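Local coordinates for protein pyridoxal kinase (Entamoeba histolytica, PDB 4S1H) that probably phosphorylates pyridoxal to pyridoxal 5'-phosphate at the expense of ATP, at residues Y11-V17 against H40-H44; I24-F29 against I264-K268; G211-V216 against T252-I258. All blocks are in the same frame, centred on the assembly; numbering follows the deposited sequence.

Contact 1 of 3, residues Y11-V17 against H40-H44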
loop_
_atom_site.group_PDB
_atom_site.type_symbol
_atom_site.label_atom_id
_atom_site.label_comp_id
_atom_site.label_asym_id
_atom_site.label_seq_id
_atom_site.Cartn_x
_atom_site.Cartn_y
_atom_site.Cartn_z
ATOM N N TYR A 11 -6.644 3.243 5.458
ATOM C CA TYR A 11 -5.918 2.012 5.183
ATOM C C TYR A 11 -6.643 0.825 5.812
ATOM O O TYR A 11 -7.071 0.914 6.971
ATOM C CB TYR A 11 -4.474 2.106 5.700
ATOM C CG TYR A 11 -3.705 0.847 5.457
ATOM C CD1 TYR A 11 -3.062 0.646 4.268
ATOM C CD2 TYR A 11 -3.671 -0.167 6.412
ATOM C CE1 TYR A 11 -2.394 -0.526 3.994
ATOM C CE2 TYR A 11 -2.981 -1.352 6.173
ATOM C CZ TYR A 11 -2.322 -1.504 4.972
ATOM O OH TYR A 11 -1.643 -2.659 4.666
ATOM N N VAL A 12 -6.754 -0.256 5.037
ATOM C CA VAL A 12 -7.211 -1.573 5.508
ATOM C C VAL A 12 -6.161 -2.638 5.217
ATOM O O VAL A 12 -5.563 -2.628 4.143
ATOM C CB VAL A 12 -8.554 -2.016 4.870
ATOM C CG1 VAL A 12 -9.655 -1.146 5.427
ATOM C CG2 VAL A 12 -8.511 -1.938 3.332
ATOM N N CYS A 13 -5.931 -3.521 6.183
ATOM C CA CYS A 13 -4.933 -4.617 6.032
ATOM C C CYS A 13 -5.330 -5.678 5.023
ATOM O O CYS A 13 -4.506 -6.236 4.311
ATOM C CB CYS A 13 -4.657 -5.298 7.375
ATOM S SG CYS A 13 -4.058 -4.173 8.638
ATOM N N SER A 14 -6.639 -5.931 4.940
ATOM C CA SER A 14 -7.236 -6.873 4.023
ATOM C C SER A 14 -8.291 -6.128 3.225
ATOM O O SER A 14 -8.970 -5.218 3.748
ATOM C CB SER A 14 -7.894 -7.984 4.799
ATOM O OG SER A 14 -8.462 -8.979 3.962
ATOM N N GLY A 15 -8.383 -6.488 1.966
ATOM C CA GLY A 15 -9.268 -5.777 1.045
ATOM C C GLY A 15 -8.809 -4.429 0.543
ATOM O O GLY A 15 -7.656 -4.029 0.689
ATOM N N PHE A 16 -9.727 -3.703 -0.084
ATOM C CA PHE A 16 -9.362 -2.590 -0.954
ATOM C C PHE A 16 -10.327 -1.423 -0.744
ATOM O O PHE A 16 -11.444 -1.396 -1.275
ATOM C CB PHE A 16 -9.310 -3.056 -2.420
ATOM C CG PHE A 16 -8.651 -4.403 -2.598
ATOM C CD1 PHE A 16 -7.286 -4.531 -2.472
ATOM C CD2 PHE A 16 -9.419 -5.557 -2.781
ATOM C CE1 PHE A 16 -6.678 -5.781 -2.581
ATOM C CE2 PHE A 16 -8.823 -6.812 -2.899
ATOM C CZ PHE A 16 -7.440 -6.922 -2.795
ATOM N N VAL A 17 -9.874 -0.465 0.047
ATOM C CA VAL A 17 -10.471 0.887 0.124
ATOM C C VAL A 17 -9.357 1.908 0.261
ATOM O O VAL A 17 -8.198 1.536 0.521
ATOM C CB VAL A 17 -11.482 1.044 1.293
ATOM C CG1 VAL A 17 -12.648 0.081 1.136
ATOM C CG2 VAL A 17 -10.813 0.860 2.642
ATOM N N HIS A 40 -5.659 2.693 10.457
ATOM C CA HIS A 40 -5.050 1.367 10.303
ATOM C C HIS A 40 -6.069 0.340 10.795
ATOM O O HIS A 40 -6.075 -0.029 11.971
ATOM C CB HIS A 40 -3.723 1.311 11.073
ATOM C CG HIS A 40 -3.013 -0.013 10.996
ATOM N ND1 HIS A 40 -2.191 -0.465 12.005
ATOM C CD2 HIS A 40 -2.996 -0.982 10.048
ATOM C CE1 HIS A 40 -1.697 -1.645 11.691
ATOM N NE2 HIS A 40 -2.157 -1.984 10.514
ATOM N N LEU A 41 -6.936 -0.113 9.881
ATOM C CA LEU A 41 -7.993 -1.057 10.210
ATOM C C LEU A 41 -7.716 -2.419 9.603
ATOM O O LEU A 41 -7.053 -2.523 8.584
ATOM C CB LEU A 41 -9.328 -0.581 9.645
ATOM C CG LEU A 41 -9.672 0.870 9.992
ATOM C CD1 LEU A 41 -10.969 1.263 9.313
ATOM C CD2 LEU A 41 -9.788 1.042 11.492
ATOM N N ALA A 42 -8.254 -3.453 10.210
ATOM C CA ALA A 42 -8.108 -4.811 9.689
ATOM C C ALA A 42 -8.771 -4.982 8.344
ATOM O O ALA A 42 -8.262 -5.636 7.462
ATOM C CB ALA A 42 -8.713 -5.803 10.655
ATOM N N ASN A 43 -9.970 -4.390 8.231
ATOM C CA ASN A 43 -10.830 -4.581 7.068
ATOM C C ASN A 43 -11.814 -3.403 7.000
ATOM O O ASN A 43 -11.841 -2.573 7.896
ATOM C CB ASN A 43 -11.557 -5.923 7.177
ATOM C CG ASN A 43 -12.128 -6.180 8.566
ATOM O OD1 ASN A 43 -11.599 -6.984 9.343
ATOM N ND2 ASN A 43 -13.214 -5.466 8.898
ATOM N N HIS A 44 -12.572 -3.292 5.923
ATOM C CA HIS A 44 -13.451 -2.135 5.810
ATOM C C HIS A 44 -14.682 -2.226 6.728
ATOM O O HIS A 44 -14.941 -3.250 7.363
ATOM C CB HIS A 44 -13.774 -1.792 4.351
ATOM C CG HIS A 44 -14.560 -2.831 3.636
ATOM N ND1 HIS A 44 -15.822 -3.227 4.037
ATOM C CD2 HIS A 44 -14.301 -3.505 2.496
ATOM C CE1 HIS A 44 -16.281 -4.133 3.202
ATOM N NE2 HIS A 44 -15.384 -4.316 2.255
HETATM O O HOH W 1 -11.680 -4.717 3.738
#
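Cys-13 N donates to Leu-41 O at 2.8 Å, the shortest of three backbone hydrogen bonds that bind the loop after strand 5-9 to the end of strand 33-41. These are neighbouring parallel strands of the central sheet of a ribokinase-like fold, whose pairing the loop prolongs. Leu-41 N gives a nearly straight bond (169°) to Tyr-11 O at 3.1 Å; Leu-41 thus bonds to Tyr-11 and Cys-13, either side of Val-12, as in a parallel bridge. One residue on, Ser-14 N reaches Ala-42 O. Beyond, a water donates to Ser-14 O and accepts from His-44 N.

Cys-13 SG comes 3.5 Å from His-40 NE2, oblique to the imidazole. The Tyr-11 and His-40 rings meet rim to rim with planes at 49°; both have CG anti to the backbone N (chi1 179° in each), which sends them both toward the second subunit. There Tyr-11 OH bonds to Phe-35 O and His-40 NE2 to Leu-37 N, both of that subunit. Val-17 stands next to Ser-10, and Leu-41 near Thr-45, which bind pyridoxal 5'-phosphate, not bound to this chain here. Val-17 CG1 packs crosswise against His-44 CB at 3.9 Å, while Val-12 CG1 lies 3.5 Å from Asn-43 C.

Contact 2 of 3, residues I24-F29 against I264-K268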
loop_
_atom_site.group_PDB
_atom_site.type_symbol
_atom_site.label_atom_id
_atom_site.label_comp_id
_atom_site.label_asym_id
_atom_site.label_seq_id
_atom_site.Cartn_x
_atom_site.Cartn_y
_atom_site.Cartn_z
ATOM N N ILE A 24 -2.330 0.350 -5.043
ATOM C CA ILE A 24 -2.424 -0.611 -6.112
ATOM C C ILE A 24 -2.445 0.112 -7.461
ATOM O O ILE A 24 -1.745 -0.277 -8.396
ATOM C CB ILE A 24 -3.682 -1.493 -5.968
ATOM C CG1 ILE A 24 -3.535 -2.397 -4.744
ATOM C CG2 ILE A 24 -3.914 -2.338 -7.226
ATOM C CD1 ILE A 24 -4.859 -2.969 -4.261
ATOM N N ILE A 25 -3.265 1.157 -7.557
ATOM C CA ILE A 25 -3.476 1.827 -8.837
ATOM C C ILE A 25 -2.245 2.669 -9.228
ATOM O O ILE A 25 -1.719 2.531 -10.336
ATOM C CB ILE A 25 -4.783 2.643 -8.851
ATOM C CG1 ILE A 25 -5.938 1.671 -8.640
ATOM C CG2 ILE A 25 -4.896 3.411 -10.157
ATOM C CD1 ILE A 25 -7.237 2.310 -8.180
ATOM N N LEU A 26 -1.816 3.548 -8.341
ATOM C CA LEU A 26 -0.649 4.413 -8.616
ATOM C C LEU A 26 0.624 3.588 -8.806
ATOM O O LEU A 26 1.418 3.888 -9.712
ATOM C CB LEU A 26 -0.475 5.469 -7.533
ATOM C CG LEU A 26 -1.545 6.560 -7.501
ATOM C CD1 LEU A 26 -1.532 7.359 -6.209
ATOM C CD2 LEU A 26 -1.436 7.500 -8.695
ATOM N N ASP A 27 0.798 2.535 -8.023
ATOM C CA ASP A 27 1.940 1.611 -8.278
ATOM C C ASP A 27 1.861 1.007 -9.710
ATOM O O ASP A 27 2.862 0.978 -10.443
ATOM C CB ASP A 27 2.060 0.458 -7.232
ATOM C CG ASP A 27 2.393 0.939 -5.778
ATOM O OD1 ASP A 27 2.753 2.122 -5.538
ATOM O OD2 ASP A 27 2.263 0.099 -4.832
ATOM N N SER A 28 0.681 0.558 -10.140
ATOM C CA SER A 28 0.536 -0.056 -11.452
ATOM C C SER A 28 0.776 0.936 -12.610
ATOM O O SER A 28 1.215 0.549 -13.674
ATOM C CB SER A 28 -0.825 -0.763 -11.610
ATOM O OG SER A 28 -1.585 -0.194 -12.663
ATOM N N PHE A 29 0.522 2.217 -12.359
ATOM C CA PHE A 29 0.813 3.283 -13.335
ATOM C C PHE A 29 2.245 3.807 -13.195
ATOM O O PHE A 29 2.632 4.678 -13.943
ATOM C CB PHE A 29 -0.178 4.476 -13.190
ATOM C CG PHE A 29 -1.487 4.328 -13.943
ATOM C CD1 PHE A 29 -2.548 3.633 -13.405
ATOM C CD2 PHE A 29 -1.677 4.956 -15.192
ATOM C CE1 PHE A 29 -3.741 3.508 -14.087
ATOM C CE2 PHE A 29 -2.880 4.840 -15.884
ATOM C CZ PHE A 29 -3.919 4.109 -15.329
ATOM N N ILE A 264 -5.291 -5.926 -12.148
ATOM C CA ILE A 264 -4.161 -5.021 -12.318
ATOM C C ILE A 264 -3.729 -4.836 -13.776
ATOM O O ILE A 264 -3.509 -3.709 -14.163
ATOM C CB ILE A 264 -2.969 -5.426 -11.387
ATOM C CG1 ILE A 264 -3.236 -4.944 -9.959
ATOM C CG2 ILE A 264 -1.634 -4.880 -11.898
ATOM C CD1 ILE A 264 -2.329 -5.579 -8.902
ATOM N N PRO A 265 -3.704 -5.904 -14.606
ATOM C CA PRO A 265 -3.314 -5.780 -16.025
ATOM C C PRO A 265 -4.212 -4.899 -16.904
ATOM O O PRO A 265 -3.792 -4.526 -17.998
ATOM C CB PRO A 265 -3.357 -7.236 -16.514
ATOM C CG PRO A 265 -3.036 -8.030 -15.309
ATOM C CD PRO A 265 -3.720 -7.318 -14.185
ATOM N N TYR A 266 -5.426 -4.613 -16.435
ATOM C CA TYR A 266 -6.420 -3.816 -17.163
ATOM C C TYR A 266 -6.541 -2.402 -16.608
ATOM O O TYR A 266 -7.324 -1.619 -17.140
ATOM C CB TYR A 266 -7.803 -4.508 -17.147
ATOM C CG TYR A 266 -7.738 -5.933 -17.639
ATOM C CD1 TYR A 266 -7.635 -6.222 -18.995
ATOM C CD2 TYR A 266 -7.700 -6.994 -16.744
ATOM C CE1 TYR A 266 -7.543 -7.524 -19.434
ATOM C CE2 TYR A 266 -7.602 -8.299 -17.167
ATOM C CZ TYR A 266 -7.509 -8.569 -18.512
ATOM O OH TYR A 266 -7.408 -9.854 -18.961
ATOM N N LEU A 267 -5.753 -2.044 -15.585
ATOM C CA LEU A 267 -5.917 -0.750 -14.942
ATOM C C LEU A 267 -5.498 0.413 -15.852
ATOM O O LEU A 267 -6.119 1.482 -15.784
ATOM C CB LEU A 267 -5.168 -0.681 -13.609
ATOM C CG LEU A 267 -5.756 -1.482 -12.453
ATOM C CD1 LEU A 267 -4.853 -1.382 -11.259
ATOM C CD2 LEU A 267 -7.152 -0.988 -12.049
ATOM N N LYS A 268 -4.523 0.163 -16.720
ATOM C CA LYS A 268 -4.035 1.116 -17.715
ATOM C C LYS A 268 -4.752 0.990 -19.045
ATOM O O LYS A 268 -4.293 1.518 -20.063
ATOM C CB LYS A 268 -2.521 0.951 -17.940
ATOM C CG LYS A 268 -1.660 1.396 -16.770
ATOM C CD LYS A 268 -0.162 1.306 -17.071
ATOM C CE LYS A 268 0.282 2.115 -18.281
ATOM N NZ LYS A 268 -0.274 3.495 -18.478
#
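Ile-264 begins the contact by laying its CG1 3.8 Å from Ile-24 CG2, the two side chains crossing at about a right angle. This is plain apolar packing: helix 18-28, which follows the first strand of the ribokinase-like core, is covered by the loop between helix 234-250 and strand 277-278. No hydrogen bond joins the two segments. The methyl CG2 of Ile-264 also faces Ser-28 CB, and Asp-27 of the second subunit packs on Ile-264, so this end of the contact touches that subunit too.

After Ile-264 the chain turns, with Leu-267 N bonded back to Ile-264 O at 3.1 Å, and this brings Leu-267 round to face the helix again. Leu-267 CD1 enters among three helix residues, 4.2 Å from Ile-24 CG2, equally far from Ile-25 CG1 and nearer to Ser-28 OG. Leu-267 CB lies 3.7 Å from Ser-28 OG, a van der Waals approach. Leu-267 O meets the Phe-29 ring obliquely near CZ.

Lys-268 finishes the contact at the surface. Its CG lies over the ring, and bends at chi3 (58°) and chi4 (42°) bring Lys-268 NZ back above the CD2-CE2 rim, 3.9 Å from Phe-29 CD2. Trp-227 of helix 216-229 meets the Phe-29 ring edge-to-face. The CH-pi contact itself is nearly central: Lys-268 CG sits 3.7 Å from the Phe-29 ring centroid, 9° off the normal.

Contact 3 of 3, residues G211-V216 against T252-I258. With ADP (adenosine-5'-diphosphate), chain C.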
loop_
_atom_site.group_PDB
_atom_site.type_symbol
_atom_site.label_atom_id
_atom_site.label_comp_id
_atom_site.label_asym_id
_atom_site.label_seq_id
_atom_site.Cartn_x
_atom_site.Cartn_y
_atom_site.Cartn_z
ATOM N N GLY A 211 -25.590 -5.175 -6.816
ATOM C CA GLY A 211 -24.678 -5.143 -5.665
ATOM C C GLY A 211 -24.415 -3.720 -5.220
ATOM O O GLY A 211 -24.432 -2.796 -6.050
ATOM N N ASP A 212 -24.158 -3.542 -3.918
ATOM C CA ASP A 212 -23.523 -2.302 -3.417
ATOM C C ASP A 212 -22.062 -2.650 -3.089
ATOM O O ASP A 212 -21.774 -3.502 -2.236
ATOM C CB ASP A 212 -24.220 -1.601 -2.232
ATOM C CG ASP A 212 -23.936 -0.074 -2.187
ATOM O OD1 ASP A 212 -24.336 0.666 -3.114
ATOM O OD2 ASP A 212 -23.318 0.399 -1.209
ATOM N N PHE A 213 -21.154 -1.991 -3.806
ATOM C CA PHE A 213 -19.733 -2.325 -3.776
ATOM C C PHE A 213 -19.023 -1.322 -2.882
ATOM O O PHE A 213 -19.474 -0.172 -2.716
ATOM C CB PHE A 213 -19.154 -2.287 -5.202
ATOM C CG PHE A 213 -19.716 -3.349 -6.107
ATOM C CD1 PHE A 213 -19.221 -4.667 -6.057
ATOM C CD2 PHE A 213 -20.753 -3.057 -6.995
ATOM C CE1 PHE A 213 -19.730 -5.643 -6.887
ATOM C CE2 PHE A 213 -21.276 -4.039 -7.818
ATOM C CZ PHE A 213 -20.774 -5.338 -7.763
ATOM N N THR A 214 -17.914 -1.778 -2.303
ATOM C CA THR A 214 -17.119 -0.959 -1.429
ATOM C C THR A 214 -15.761 -0.695 -2.121
ATOM O O THR A 214 -15.244 -1.538 -2.849
ATOM C CB THR A 214 -16.977 -1.656 -0.057
ATOM O OG1 THR A 214 -18.284 -1.837 0.517
ATOM C CG2 THR A 214 -16.119 -0.841 0.891
ATOM N N GLY A 215 -15.257 0.511 -1.955
ATOM C CA GLY A 215 -14.016 0.940 -2.621
ATOM C C GLY A 215 -14.123 1.369 -4.077
ATOM O O GLY A 215 -13.110 1.642 -4.738
ATOM N N VAL A 216 -15.334 1.429 -4.608
ATOM C CA VAL A 216 -15.486 1.756 -6.035
ATOM C C VAL A 216 -15.209 3.220 -6.333
ATOM O O VAL A 216 -14.542 3.565 -7.314
ATOM C CB VAL A 216 -16.861 1.326 -6.603
ATOM C CG1 VAL A 216 -16.847 -0.151 -6.892
ATOM C CG2 VAL A 216 -18.031 1.675 -5.675
ATOM N N THR A 252 -16.058 -9.072 -10.687
ATOM C CA THR A 252 -16.048 -9.191 -9.244
ATOM C C THR A 252 -17.158 -10.134 -8.831
ATOM O O THR A 252 -18.295 -9.982 -9.269
ATOM C CB THR A 252 -16.226 -7.809 -8.598
ATOM O OG1 THR A 252 -15.112 -6.995 -8.928
ATOM C CG2 THR A 252 -16.383 -7.906 -7.111
ATOM N N VAL A 253 -16.818 -11.120 -8.002
ATOM C CA VAL A 253 -17.780 -12.160 -7.601
ATOM C C VAL A 253 -18.600 -11.809 -6.363
ATOM O O VAL A 253 -19.827 -11.949 -6.402
ATOM C CB VAL A 253 -17.100 -13.546 -7.502
ATOM C CG1 VAL A 253 -18.035 -14.581 -6.884
ATOM C CG2 VAL A 253 -16.643 -13.982 -8.892
ATOM N N GLY A 254 -17.965 -11.346 -5.288
ATOM C CA GLY A 254 -18.738 -10.901 -4.116
ATOM C C GLY A 254 -19.249 -9.483 -4.293
ATOM O O GLY A 254 -19.201 -8.907 -5.384
ATOM N N THR A 255 -19.777 -8.924 -3.215
ATOM C CA THR A 255 -19.839 -7.469 -3.072
ATOM C C THR A 255 -18.941 -6.994 -1.926
ATOM O O THR A 255 -18.749 -5.783 -1.772
ATOM C CB THR A 255 -21.283 -6.969 -2.887
ATOM O OG1 THR A 255 -21.897 -7.665 -1.801
ATOM C CG2 THR A 255 -22.089 -7.204 -4.162
ATOM N N ALA A 256 -18.376 -7.946 -1.166
ATOM C CA ALA A 256 -17.488 -7.663 -0.044
ATOM C C ALA A 256 -16.262 -6.867 -0.495
ATOM O O ALA A 256 -15.941 -5.837 0.109
ATOM C CB ALA A 256 -17.055 -8.963 0.646
ATOM N N GLU A 257 -15.601 -7.348 -1.559
ATOM C CA GLU A 257 -14.351 -6.748 -2.071
ATOM C C GLU A 257 -14.276 -6.750 -3.595
ATOM O O GLU A 257 -14.614 -7.761 -4.225
ATOM C CB GLU A 257 -13.135 -7.513 -1.550
ATOM C CG GLU A 257 -13.021 -7.587 -0.041
ATOM C CD GLU A 257 -12.692 -6.284 0.660
ATOM O OE1 GLU A 257 -12.362 -5.223 0.027
ATOM O OE2 GLU A 257 -12.692 -6.354 1.910
ATOM N N ILE A 258 -13.877 -5.611 -4.176
ATOM C CA ILE A 258 -13.689 -5.503 -5.623
ATOM C C ILE A 258 -12.452 -6.263 -6.049
ATOM O O ILE A 258 -11.484 -6.392 -5.276
ATOM C CB ILE A 258 -13.625 -4.046 -6.135
ATOM C CG1 ILE A 258 -12.503 -3.262 -5.449
ATOM C CG2 ILE A 258 -14.989 -3.378 -5.958
ATOM C CD1 ILE A 258 -12.260 -1.897 -6.028
HETATM P PB ADP C . -18.701 5.746 -3.873
HETATM O O1B ADP C . -20.161 5.630 -3.498
HETATM O O2B ADP C . -17.863 4.572 -3.396
HETATM O O3B ADP C . -18.166 7.112 -3.574
HETATM P PA ADP C . -19.864 5.518 -6.520
HETATM O O1A ADP C . -20.234 6.898 -6.993
HETATM O O2A ADP C . -20.915 4.640 -5.927
HETATM O O3A ADP C . -18.631 5.627 -5.473
HETATM O "O5'" ADP C . -19.172 4.720 -7.698
HETATM C "C5'" ADP C . -18.065 5.194 -8.436
HETATM C "C4'" ADP C . -18.199 4.642 -9.827
HETATM O "O4'" ADP C . -18.233 3.216 -9.766
HETATM C "C3'" ADP C . -19.515 5.062 -10.472
HETATM O "O3'" ADP C . -19.369 6.292 -11.192
HETATM C "C2'" ADP C . -19.828 3.886 -11.346
HETATM O "O2'" ADP C . -19.131 4.007 -12.578
HETATM C "C1'" ADP C . -19.258 2.694 -10.599
HETATM N N9 ADP C . -20.238 1.932 -9.789
HETATM C C8 ADP C . -20.432 1.934 -8.463
HETATM N N7 ADP C . -21.412 1.069 -8.100
HETATM C C5 ADP C . -21.850 0.491 -9.226
HETATM C C6 ADP C . -22.863 -0.532 -9.577
HETATM N N6 ADP C . -23.612 -1.090 -8.603
HETATM N N1 ADP C . -23.004 -0.846 -10.882
HETATM C C2 ADP C . -22.247 -0.270 -11.859
HETATM N N3 ADP C . -21.304 0.659 -11.605
HETATM C C4 ADP C . -21.072 1.061 -10.333
HETATM O O HOH W 2 -13.404 -3.484 -1.912
#
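Phe-213 stands between the nucleotide and the loop 252-258, touching both with its ring. ADP N6 lies in the ring plane at its edge, 3.8 Å from Phe-213 CD2, while Phe-213 CE1 is 3.6 Å from Gly-254 O. The methyls Thr-252 CG2 and Thr-255 CG2 also meet the ring, each obliquely at CE1. With Phe-213 CG anti to the carbonyl carbon (chi1 -66°), the ring is turned toward the backbone of 254-255. Gly-211 CA packs on Thr-255 CG2, and Gly-211 O comes to 3.2 Å from ADP N6. Thr-255 is poorly ordered, so its part in this packing is less certain.

Val-216 works in two directions. Val-216 CG2 lies 3.7 Å from ADP C8 and equally near the phosphate oxygen O2B; Val-216 CG1 turns to Ile-258 CG2 at 3.8 Å. Ile-258 CG2 also lies against Thr-214 O, and Ile-258 CD1 reaches the O of Gly-215, which is the N-cap residue of helix 216-229. Leu-249 of helix 234-250 backs Phe-213, Val-216 and Ile-258 together.

No direct hydrogen bond crosses between the segments. A water at 2.8 Å from Thr-214 O links them instead, accepting from Ile-258 N and lying within bonding distance of Glu-257 OE1. Thr-214 N is buried with no partner in the model. Glu-257 is held in turn by Tyr-47 OH and by Phe-16 N. Asp-212 lies near Asp-116 and a bound magnesium. The glycine-rich turn leading into helix 216-229, whose Gly-217 N binds ADP, probably corresponds to the anion-hole turn of ribokinase-fold kinases, here joined to one wall of the adenine pocket.

Contact 1 and contact 2 interlock along the chain: strand 5-9 leads into 11-17, helix 18-28 carries 24-29, and strand 33-41 ends in 40-44 before the chain returns much later at 264-268. Contact 3 follows contact 1, and both its segments come before 264-268. The centres of contacts 1 and 2 lie about 19 Å apart. Contact 3 has its centre about 14 Å from that of contact 1 and about 18 Å from that of contact 2. Phe-16 packs on Ile-24 to join the first two, whereas His-44 NE2 bonds to Ala-256 O to join contacts 1 and 3. The loop after helix 234-250 thus connects the ADP site with the pyridoxal-side loops and, farther along, the dimer-facing helix.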